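Local structure of proteolytically activated form of PPO4 Tyrosinase (Agaricus bisporus var. bisporus H97, 4OUA) at residues Trp89-Val94 with Leu291-Tyr296; Gly298-Gln303 with Pro340-Ala345; Gln128-Thr133 with Val285-Ser290. The protein is a copper-dependent tyrosinase that hydroxylates monophenols and oxidises the resulting o-diphenols to reactive o-quinones, the initial step of melanin synthesis. One frame throughout, in Å; residues are numbered along the deposited sequence.

Contact 1: Trp89-Val94 with Leu291-Tyr296. With CU1 (copper (I) ion), chain C.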
loop_
_atom_site.group_PDB
_atom_site.type_symbol
_atom_site.label_atom_id
_atom_site.label_comp_id
_atom_site.label_asym_id
_atom_site.label_seq_id
_atom_site.Cartn_x
_atom_site.Cartn_y
_atom_site.Cartn_z
ATOM N N TRP A 89 -6.147 7.196 -6.272
ATOM C CA TRP A 89 -4.825 7.048 -6.875
ATOM C C TRP A 89 -4.037 5.929 -6.207
ATOM O O TRP A 89 -3.286 5.209 -6.864
ATOM C CB TRP A 89 -4.033 8.354 -6.797
ATOM C CG TRP A 89 -2.688 8.262 -7.465
ATOM C CD1 TRP A 89 -2.385 8.609 -8.749
ATOM C CD2 TRP A 89 -1.470 7.778 -6.882
ATOM N NE1 TRP A 89 -1.054 8.376 -9.002
ATOM C CE2 TRP A 89 -0.470 7.866 -7.872
ATOM C CE3 TRP A 89 -1.128 7.282 -5.621
ATOM C CZ2 TRP A 89 0.847 7.478 -7.639
ATOM C CZ3 TRP A 89 0.180 6.898 -5.391
ATOM C CH2 TRP A 89 1.150 6.997 -6.395
ATOM N N HIS A 90 -4.211 5.790 -4.897
ATOM C CA HIS A 90 -3.478 4.785 -4.139
ATOM C C HIS A 90 -4.115 3.404 -4.284
ATOM O O HIS A 90 -3.434 2.384 -4.159
ATOM C CB HIS A 90 -3.389 5.189 -2.666
ATOM C CG HIS A 90 -2.449 6.328 -2.414
ATOM N ND1 HIS A 90 -2.749 7.631 -2.750
ATOM C CD2 HIS A 90 -1.207 6.355 -1.874
ATOM C CE1 HIS A 90 -1.736 8.412 -2.422
ATOM N NE2 HIS A 90 -0.788 7.665 -1.889
ATOM N N ARG A 91 -5.415 3.376 -4.557
ATOM C CA ARG A 91 -6.112 2.116 -4.788
ATOM C C ARG A 91 -5.528 1.387 -5.989
ATOM O O ARG A 91 -5.279 0.181 -5.939
ATOM C CB ARG A 91 -7.609 2.349 -4.998
ATOM C CG ARG A 91 -8.312 1.203 -5.708
ATOM C CD ARG A 91 -9.800 1.195 -5.413
ATOM N NE ARG A 91 -10.072 0.784 -4.038
ATOM C CZ ARG A 91 -11.284 0.732 -3.498
ATOM N NH1 ARG A 91 -12.348 1.072 -4.215
ATOM N NH2 ARG A 91 -11.434 0.343 -2.239
ATOM N N VAL A 92 -5.309 2.130 -7.067
ATOM C CA VAL A 92 -4.766 1.560 -8.291
ATOM C C VAL A 92 -3.243 1.437 -8.191
ATOM O O VAL A 92 -2.617 0.704 -8.957
ATOM C CB VAL A 92 -5.157 2.408 -9.521
ATOM C CG1 VAL A 92 -4.618 3.823 -9.382
ATOM C CG2 VAL A 92 -4.664 1.758 -10.804
ATOM N N TYR A 93 -2.657 2.151 -7.233
ATOM C CA TYR A 93 -1.221 2.066 -6.982
ATOM C C TYR A 93 -0.859 0.701 -6.408
ATOM O O TYR A 93 0.107 0.069 -6.837
ATOM C CB TYR A 93 -0.769 3.172 -6.027
ATOM C CG TYR A 93 0.733 3.270 -5.859
ATOM C CD1 TYR A 93 1.597 2.752 -6.816
ATOM C CD2 TYR A 93 1.288 3.870 -4.736
ATOM C CE1 TYR A 93 2.970 2.837 -6.662
ATOM C CE2 TYR A 93 2.657 3.960 -4.572
ATOM C CZ TYR A 93 3.494 3.444 -5.539
ATOM O OH TYR A 93 4.859 3.532 -5.380
ATOM N N VAL A 94 -1.637 0.250 -5.431
ATOM C CA VAL A 94 -1.442 -1.073 -4.854
ATOM C C VAL A 94 -1.763 -2.152 -5.888
ATOM O O VAL A 94 -1.230 -3.260 -5.833
ATOM C CB VAL A 94 -2.321 -1.281 -3.603
ATOM C CG1 VAL A 94 -2.067 -2.650 -2.992
ATOM C CG2 VAL A 94 -2.063 -0.183 -2.585
ATOM N N LEU A 291 -14.513 -0.400 3.304
ATOM C CA LEU A 291 -15.417 -0.412 4.450
ATOM C C LEU A 291 -16.264 0.854 4.493
ATOM O O LEU A 291 -17.469 0.802 4.744
ATOM C CB LEU A 291 -14.634 -0.558 5.755
ATOM C CG LEU A 291 -14.024 -1.929 6.048
ATOM C CD1 LEU A 291 -13.320 -1.922 7.396
ATOM C CD2 LEU A 291 -15.092 -3.009 6.009
ATOM N N TRP A 292 -15.621 1.989 4.249
ATOM C CA TRP A 292 -16.305 3.276 4.231
ATOM C C TRP A 292 -17.366 3.313 3.135
ATOM O O TRP A 292 -18.443 3.878 3.325
ATOM C CB TRP A 292 -15.296 4.409 4.041
ATOM C CG TRP A 292 -15.920 5.748 3.832
ATOM C CD1 TRP A 292 -16.282 6.645 4.794
ATOM C CD2 TRP A 292 -16.250 6.352 2.576
ATOM N NE1 TRP A 292 -16.820 7.769 4.215
ATOM C CE2 TRP A 292 -16.813 7.614 2.856
ATOM C CE3 TRP A 292 -16.126 5.947 1.244
ATOM C CZ2 TRP A 292 -17.250 8.473 1.850
ATOM C CZ3 TRP A 292 -16.561 6.802 0.248
ATOM C CH2 TRP A 292 -17.116 8.050 0.557
ATOM N N GLN A 293 -17.057 2.705 1.993
ATOM C CA GLN A 293 -18.010 2.616 0.890
ATOM C C GLN A 293 -19.274 1.875 1.312
ATOM O O GLN A 293 -20.368 2.181 0.843
ATOM C CB GLN A 293 -17.381 1.918 -0.319
ATOM C CG GLN A 293 -16.303 2.719 -1.027
ATOM C CD GLN A 293 -15.651 1.939 -2.151
ATOM O OE1 GLN A 293 -14.426 1.831 -2.220
ATOM N NE2 GLN A 293 -16.469 1.385 -3.040
ATOM N N ALA A 294 -19.113 0.900 2.200
ATOM C CA ALA A 294 -20.241 0.115 2.684
ATOM C C ALA A 294 -21.177 0.972 3.534
ATOM O O ALA A 294 -22.393 0.780 3.520
ATOM C CB ALA A 294 -19.749 -1.082 3.478
ATOM N N LEU A 295 -20.605 1.919 4.269
ATOM C CA LEU A 295 -21.392 2.799 5.124
ATOM C C LEU A 295 -21.968 3.975 4.342
ATOM O O LEU A 295 -23.090 4.407 4.597
ATOM C CB LEU A 295 -20.546 3.317 6.291
ATOM C CG LEU A 295 -20.009 2.277 7.275
ATOM C CD1 LEU A 295 -19.256 2.957 8.409
ATOM C CD2 LEU A 295 -21.134 1.409 7.819
ATOM N N TYR A 296 -21.195 4.485 3.388
ATOM C CA TYR A 296 -21.597 5.667 2.633
ATOM C C TYR A 296 -21.689 5.406 1.133
ATOM O O TYR A 296 -20.938 5.994 0.355
ATOM C CB TYR A 296 -20.622 6.817 2.890
ATOM C CG TYR A 296 -20.639 7.329 4.311
ATOM C CD1 TYR A 296 -21.597 8.245 4.725
ATOM C CD2 TYR A 296 -19.696 6.904 5.235
ATOM C CE1 TYR A 296 -21.617 8.719 6.021
ATOM C CE2 TYR A 296 -19.708 7.373 6.534
ATOM C CZ TYR A 296 -20.671 8.280 6.922
ATOM O OH TYR A 296 -20.688 8.752 8.215
HETATM CU CU CU1 C . 1.078 8.374 -1.294
HETATM O O HOH W 1 1.642 8.360 1.053
#
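Arg91 and Gln293 face each other from two helices, 86-109 and the C-terminal end of 277-295, whose backbones come no closer within these segments than the 13.2 Å between the two CA atoms. So wide a gap is bridged only by two long polar side chains, which reach out from opposite directions and bury just 65 Å² between them. Arg91 runs out from its helix and bends at its third torsion, which turns the guanidinium so that its two terminal nitrogens meet Gln293. That residue's chain is extended beyond CG and delivers a single acceptor, OE1, near the guanidinium plane at its edge. Arg91 NH1 donates to Gln293 OE1 over 3.0 Å, arriving in the carbonyl plane on a lone pair with a C=O...N angle of 139°. The N-H...O angle of this bond is 142°, OE1 lying 22° out of the guanidinium plane. A weak bond from Arg91 NH2 reaches the same Gln293 OE1 at 3.3 Å. Arginine suits the site because it can serve several acceptors at once: NH1 also donates to the backbone O of Leu341, and NE pairs with Asp286 OD1. Gln293 in turn uses NE2 to reach Thr342 O, so both ends of its amide are employed. Next to Arg91 in the chain, His90 points to the copper: His90 NE2 binds the metal at 2.1 Å, water 1 lies 2.4 Å from that copper, and His56 and His81 complete the protein ligands. His90 ND1 donates to Phe86 O, which fixes the rotation of the imidazole. A neutral amide thus shares in satisfying the buried cation, while the charge itself is probably balanced mainly by Asp286, one turn along helix 277-295 from the copper ligand His282.

Contact 2: Gly298-Gln303 with Pro340-Ala345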
loop_
_atom_site.group_PDB
_atom_site.type_symbol
_atom_site.label_atom_id
_atom_site.label_comp_id
_atom_site.label_asym_id
_atom_site.label_seq_id
_atom_site.Cartn_x
_atom_site.Cartn_y
_atom_site.Cartn_z
ATOM N N GLY A 298 -22.851 5.636 -2.698
ATOM C CA GLY A 298 -23.268 6.761 -3.511
ATOM C C GLY A 298 -22.301 7.926 -3.437
ATOM O O GLY A 298 -22.259 8.764 -4.338
ATOM N N VAL A 299 -21.521 7.981 -2.361
ATOM C CA VAL A 299 -20.542 9.048 -2.184
ATOM C C VAL A 299 -19.199 8.671 -2.799
ATOM O O VAL A 299 -18.624 7.634 -2.463
ATOM C CB VAL A 299 -20.329 9.383 -0.697
ATOM C CG1 VAL A 299 -19.404 10.583 -0.557
ATOM C CG2 VAL A 299 -21.657 9.650 -0.017
ATOM N N TRP A 300 -18.701 9.516 -3.697
ATOM C CA TRP A 300 -17.410 9.275 -4.334
ATOM C C TRP A 300 -16.659 10.586 -4.574
ATOM O O TRP A 300 -16.911 11.585 -3.901
ATOM C CB TRP A 300 -17.597 8.510 -5.647
ATOM C CG TRP A 300 -16.397 7.701 -6.053
ATOM C CD1 TRP A 300 -15.720 7.773 -7.236
ATOM C CD2 TRP A 300 -15.728 6.704 -5.269
ATOM N NE1 TRP A 300 -14.676 6.880 -7.241
ATOM C CE2 TRP A 300 -14.658 6.212 -6.045
ATOM C CE3 TRP A 300 -15.930 6.180 -3.987
ATOM C CZ2 TRP A 300 -13.792 5.220 -5.581
ATOM C CZ3 TRP A 300 -15.069 5.196 -3.529
ATOM C CH2 TRP A 300 -14.014 4.726 -4.325
ATOM N N VAL A 301 -15.742 10.575 -5.536
ATOM C CA VAL A 301 -14.860 11.711 -5.788
ATOM C C VAL A 301 -15.607 12.986 -6.166
ATOM O O VAL A 301 -16.485 12.971 -7.027
ATOM C CB VAL A 301 -13.854 11.395 -6.915
ATOM C CG1 VAL A 301 -12.899 12.565 -7.120
ATOM C CG2 VAL A 301 -13.089 10.114 -6.604
ATOM N N THR A 302 -15.244 14.087 -5.516
ATOM C CA THR A 302 -15.760 15.403 -5.875
ATOM C C THR A 302 -14.618 16.279 -6.380
ATOM O O THR A 302 -13.446 15.933 -6.227
ATOM C CB THR A 302 -16.457 16.098 -4.689
ATOM O OG1 THR A 302 -15.486 16.456 -3.700
ATOM C CG2 THR A 302 -17.500 15.179 -4.068
ATOM N N GLN A 303 -14.964 17.412 -6.980
ATOM C CA GLN A 303 -13.969 18.295 -7.577
ATOM C C GLN A 303 -13.096 18.985 -6.530
ATOM O O GLN A 303 -13.552 19.297 -5.430
ATOM C CB GLN A 303 -14.657 19.340 -8.456
ATOM C CG GLN A 303 -13.727 20.416 -8.978
ATOM C CD GLN A 303 -14.399 21.313 -9.995
ATOM O OE1 GLN A 303 -15.304 20.886 -10.710
ATOM N NE2 GLN A 303 -13.960 22.565 -10.061
ATOM N N PRO A 340 -14.795 4.350 -12.167
ATOM C CA PRO A 340 -14.919 2.888 -12.122
ATOM C C PRO A 340 -14.299 2.250 -10.878
ATOM O O PRO A 340 -14.659 1.125 -10.533
ATOM C CB PRO A 340 -14.171 2.439 -13.381
ATOM C CG PRO A 340 -13.186 3.522 -13.633
ATOM C CD PRO A 340 -13.866 4.792 -13.222
ATOM N N LEU A 341 -13.393 2.963 -10.214
ATOM C CA LEU A 341 -12.630 2.390 -9.106
ATOM C C LEU A 341 -13.455 2.179 -7.840
ATOM O O LEU A 341 -12.905 1.883 -6.777
ATOM C CB LEU A 341 -11.423 3.272 -8.786
ATOM C CG LEU A 341 -10.340 3.311 -9.861
ATOM C CD1 LEU A 341 -9.139 4.109 -9.379
ATOM C CD2 LEU A 341 -9.935 1.900 -10.260
ATOM N N THR A 342 -14.770 2.329 -7.948
ATOM C CA THR A 342 -15.653 2.049 -6.824
ATOM C C THR A 342 -15.791 0.544 -6.641
ATOM O O THR A 342 -16.125 0.067 -5.559
ATOM C CB THR A 342 -17.048 2.668 -7.022
ATOM O OG1 THR A 342 -17.657 2.117 -8.196
ATOM C CG2 THR A 342 -16.946 4.179 -7.164
ATOM N N ASP A 343 -15.521 -0.196 -7.711
ATOM C CA ASP A 343 -15.647 -1.647 -7.699
ATOM C C ASP A 343 -14.282 -2.329 -7.763
ATOM O O ASP A 343 -13.665 -2.401 -8.825
ATOM C CB ASP A 343 -16.521 -2.109 -8.866
ATOM C CG ASP A 343 -16.738 -3.607 -8.873
ATOM O OD1 ASP A 343 -16.698 -4.219 -7.784
ATOM O OD2 ASP A 343 -16.952 -4.171 -9.968
ATOM N N THR A 344 -13.821 -2.833 -6.623
ATOM C CA THR A 344 -12.513 -3.476 -6.540
ATOM C C THR A 344 -12.474 -4.787 -7.324
ATOM O O THR A 344 -11.401 -5.336 -7.576
ATOM C CB THR A 344 -12.113 -3.757 -5.074
ATOM O OG1 THR A 344 -13.000 -4.730 -4.507
ATOM C CG2 THR A 344 -12.169 -2.478 -4.251
ATOM N N ALA A 345 -13.644 -5.283 -7.709
ATOM C CA ALA A 345 -13.732 -6.524 -8.467
ATOM C C ALA A 345 -13.089 -6.371 -9.843
ATOM O O ALA A 345 -12.640 -7.350 -10.441
ATOM C CB ALA A 345 -15.182 -6.959 -8.601
#
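Trp300 and Thr342 join two loops at the edge of the tyrosinase helical core through a CH-pi contact, with a methyl group set on an indole face. Thr342 CG2 lies 3.3 Å from the centroid of the five-membered ring of Trp300, 15° from its normal, and so stands almost squarely over the pyrrole part. Threonine fits here because its branch at CB supplies a compact methyl: with CG2 anti to the carbonyl carbon, that branch is the one brought to the ring. The benzene half of the indole also reaches Leu341: Trp300 CZ2 lies 4.4 Å from Leu341 CB. Leu341 O approaches the indole obliquely, 3.7 Å from Trp300 CZ2, and accepts a hydrogen bond from Arg91 NH1.

Around this first shell, the indole is held in its rotation by NE1, which donates to Ser338 O just ahead of the second segment. Trp229 meets the ring with the planes at about 45°, and Thr88, Leu289 and Gln293 from the helices pack against it as well. A large flat side chain is apt for a place where loops and helices converge. The backbone that presents Thr342 is itself closed into a turn, by the hydrogen bond from Asp343 N to Pro340 O at 3.2 Å.

Contact 3: Gln128-Thr133 with Val285-Ser290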
loop_
_atom_site.group_PDB
_atom_site.type_symbol
_atom_site.label_atom_id
_atom_site.label_comp_id
_atom_site.label_asym_id
_atom_site.label_seq_id
_atom_site.Cartn_x
_atom_site.Cartn_y
_atom_site.Cartn_z
ATOM N N GLN A 128 -2.145 -8.836 -2.109
ATOM C CA GLN A 128 -1.410 -8.046 -1.127
ATOM C C GLN A 128 -2.132 -8.000 0.218
ATOM O O GLN A 128 -3.214 -7.423 0.330
ATOM C CB GLN A 128 -1.181 -6.625 -1.646
ATOM C CG GLN A 128 -0.478 -5.708 -0.651
ATOM C CD GLN A 128 0.888 -6.226 -0.236
ATOM O OE1 GLN A 128 1.205 -6.292 0.953
ATOM N NE2 GLN A 128 1.707 -6.591 -1.215
ATOM N N PRO A 129 -1.528 -8.611 1.250
ATOM C CA PRO A 129 -2.089 -8.611 2.606
ATOM C C PRO A 129 -2.137 -7.206 3.198
ATOM O O PRO A 129 -1.369 -6.342 2.778
ATOM C CB PRO A 129 -1.119 -9.502 3.387
ATOM C CG PRO A 129 0.166 -9.394 2.642
ATOM C CD PRO A 129 -0.223 -9.289 1.195
ATOM N N TYR A 130 -3.030 -6.982 4.157
ATOM C CA TYR A 130 -3.170 -5.659 4.754
ATOM C C TYR A 130 -2.789 -5.667 6.228
ATOM O O TYR A 130 -2.953 -6.670 6.923
ATOM C CB TYR A 130 -4.599 -5.133 4.581
ATOM C CG TYR A 130 -5.663 -5.949 5.284
ATOM C CD1 TYR A 130 -5.944 -5.748 6.628
ATOM C CD2 TYR A 130 -6.394 -6.910 4.600
ATOM C CE1 TYR A 130 -6.915 -6.488 7.272
ATOM C CE2 TYR A 130 -7.369 -7.654 5.237
ATOM C CZ TYR A 130 -7.625 -7.439 6.573
ATOM O OH TYR A 130 -8.594 -8.176 7.214
ATOM N N TRP A 131 -2.280 -4.530 6.688
ATOM C CA TRP A 131 -1.852 -4.355 8.069
ATOM C C TRP A 131 -2.930 -3.622 8.866
ATOM O O TRP A 131 -3.017 -2.394 8.826
ATOM C CB TRP A 131 -0.526 -3.591 8.103
ATOM C CG TRP A 131 0.013 -3.296 9.466
ATOM C CD1 TRP A 131 -0.311 -3.917 10.637
ATOM C CD2 TRP A 131 0.978 -2.292 9.798
ATOM N NE1 TRP A 131 0.394 -3.361 11.678
ATOM C CE2 TRP A 131 1.192 -2.360 11.188
ATOM C CE3 TRP A 131 1.680 -1.340 9.053
ATOM C CZ2 TRP A 131 2.079 -1.515 11.846
ATOM C CZ3 TRP A 131 2.560 -0.502 9.710
ATOM C CH2 TRP A 131 2.752 -0.596 11.092
ATOM N N ASP A 132 -3.755 -4.381 9.582
ATOM C CA ASP A 132 -4.865 -3.811 10.340
ATOM C C ASP A 132 -4.364 -2.981 11.524
ATOM O O ASP A 132 -4.407 -3.425 12.673
ATOM C CB ASP A 132 -5.796 -4.922 10.827
ATOM C CG ASP A 132 -7.193 -4.421 11.141
ATOM O OD1 ASP A 132 -7.353 -3.213 11.422
ATOM O OD2 ASP A 132 -8.133 -5.242 11.104
ATOM N N THR A 133 -3.901 -1.771 11.232
ATOM C CA THR A 133 -3.294 -0.908 12.241
ATOM C C THR A 133 -4.296 -0.448 13.297
ATOM O O THR A 133 -3.919 -0.143 14.430
ATOM C CB THR A 133 -2.652 0.330 11.591
ATOM O OG1 THR A 133 -3.668 1.132 10.978
ATOM C CG2 THR A 133 -1.642 -0.090 10.533
ATOM N N VAL A 285 -5.184 0.731 4.077
ATOM C CA VAL A 285 -5.775 2.029 3.783
ATOM C C VAL A 285 -6.856 1.862 2.726
ATOM O O VAL A 285 -7.883 2.540 2.756
ATOM C CB VAL A 285 -4.725 3.040 3.292
ATOM C CG1 VAL A 285 -5.400 4.283 2.727
ATOM C CG2 VAL A 285 -3.769 3.401 4.419
ATOM N N ASP A 286 -6.618 0.943 1.797
ATOM C CA ASP A 286 -7.581 0.655 0.746
ATOM C C ASP A 286 -8.771 -0.111 1.310
ATOM O O ASP A 286 -9.894 0.031 0.828
ATOM C CB ASP A 286 -6.924 -0.138 -0.383
ATOM C CG ASP A 286 -7.827 -0.290 -1.587
ATOM O OD1 ASP A 286 -7.820 0.612 -2.450
ATOM O OD2 ASP A 286 -8.543 -1.310 -1.672
ATOM N N ARG A 287 -8.518 -0.921 2.334
ATOM C CA ARG A 287 -9.580 -1.679 2.985
ATOM C C ARG A 287 -10.529 -0.739 3.713
ATOM O O ARG A 287 -11.733 -0.982 3.781
ATOM C CB ARG A 287 -9.003 -2.704 3.961
ATOM C CG ARG A 287 -10.042 -3.652 4.539
ATOM C CD ARG A 287 -9.408 -4.690 5.447
ATOM N NE ARG A 287 -9.017 -4.119 6.731
ATOM C CZ ARG A 287 -9.710 -4.268 7.854
ATOM N NH1 ARG A 287 -10.829 -4.979 7.855
ATOM N NH2 ARG A 287 -9.282 -3.713 8.977
ATOM N N HIS A 288 -9.972 0.336 4.262
ATOM C CA HIS A 288 -10.766 1.363 4.920
ATOM C C HIS A 288 -11.725 1.994 3.919
ATOM O O HIS A 288 -12.894 2.233 4.224
ATOM C CB HIS A 288 -9.863 2.431 5.541
ATOM C CG HIS A 288 -9.112 1.961 6.747
ATOM N ND1 HIS A 288 -8.096 2.692 7.323
ATOM C CD2 HIS A 288 -9.236 0.837 7.494
ATOM C CE1 HIS A 288 -7.624 2.039 8.371
ATOM N NE2 HIS A 288 -8.298 0.910 8.495
ATOM N N LEU A 289 -11.216 2.256 2.720
ATOM C CA LEU A 289 -12.027 2.821 1.652
ATOM C C LEU A 289 -13.175 1.883 1.291
ATOM O O LEU A 289 -14.299 2.328 1.066
ATOM C CB LEU A 289 -11.164 3.105 0.422
ATOM C CG LEU A 289 -11.859 3.797 -0.749
ATOM C CD1 LEU A 289 -12.457 5.119 -0.303
ATOM C CD2 LEU A 289 -10.881 4.005 -1.890
ATOM N N SER A 290 -12.888 0.586 1.246
ATOM C CA SER A 290 -13.907 -0.418 0.953
ATOM C C SER A 290 -14.962 -0.461 2.053
ATOM O O SER A 290 -16.157 -0.549 1.772
ATOM C CB SER A 290 -13.275 -1.801 0.779
ATOM O OG SER A 290 -12.462 -1.855 -0.379
#
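Arg287 extends from helix 277-295, one of the helices of the di-copper core, across the face of Tyr130 to a salt bridge with Asp132. Its CB points toward the loop 128-133, and CG continues outward anti to the backbone N. Arg287 CD then sits over the middle of the phenol ring, 3.5 Å from the Tyr130 centroid and 11° off the normal, in a CH-pi contact. At this point the chain bends at chi3, and Arg287 NE passes above the ring, 3.2 Å from Tyr130 CE1, while also donating to Asn284 OD1 in its own helix. The guanidinium plane beyond lies 12° from that of the ring, but the two overlap only partly, at the NE-CZ end over CE1. NH1 turns to Asp353 OD2 in a second salt bridge. NH2 ends the chain at Asp132, the centre of an inverse gamma turn, whose carboxylate meets it obliquely, its plane 63° from the guanidinium.

Arginine suits this fully buried position because its aliphatic part packs on the ring and its two terminal nitrogens meet separate acids, Asp353 and Asp132. Aspartate suits the place because its two oxygens can serve several donors: OD1 is hydrogen-bonded to Tyr377 OH, and Asp132 OD2 is shared between Arg376 and Arg287, whose NH2 lies 2.9 Å from it.

Overall arrangement
Followed from the N terminus, the chain opens contact 1 in helix 86-109, then opens contact 3 in the loop 128-133. Helix 277-295 closes both: first contact 3 at 285-290, then contact 1 at 291-296, so the loop of contact 3 is nested inside that of contact 1. Contact 2 follows in series, opening just past this helix and closing a loop almost devoid of regular structure at 340-345. Contacts 1 and 3 tie helix 277-295 to its partners within the tyrosinase domain. Contact 2 folds the later loops against the same core, with Trp300 packing on Leu289 and Thr344 on Ser290 and Arg91.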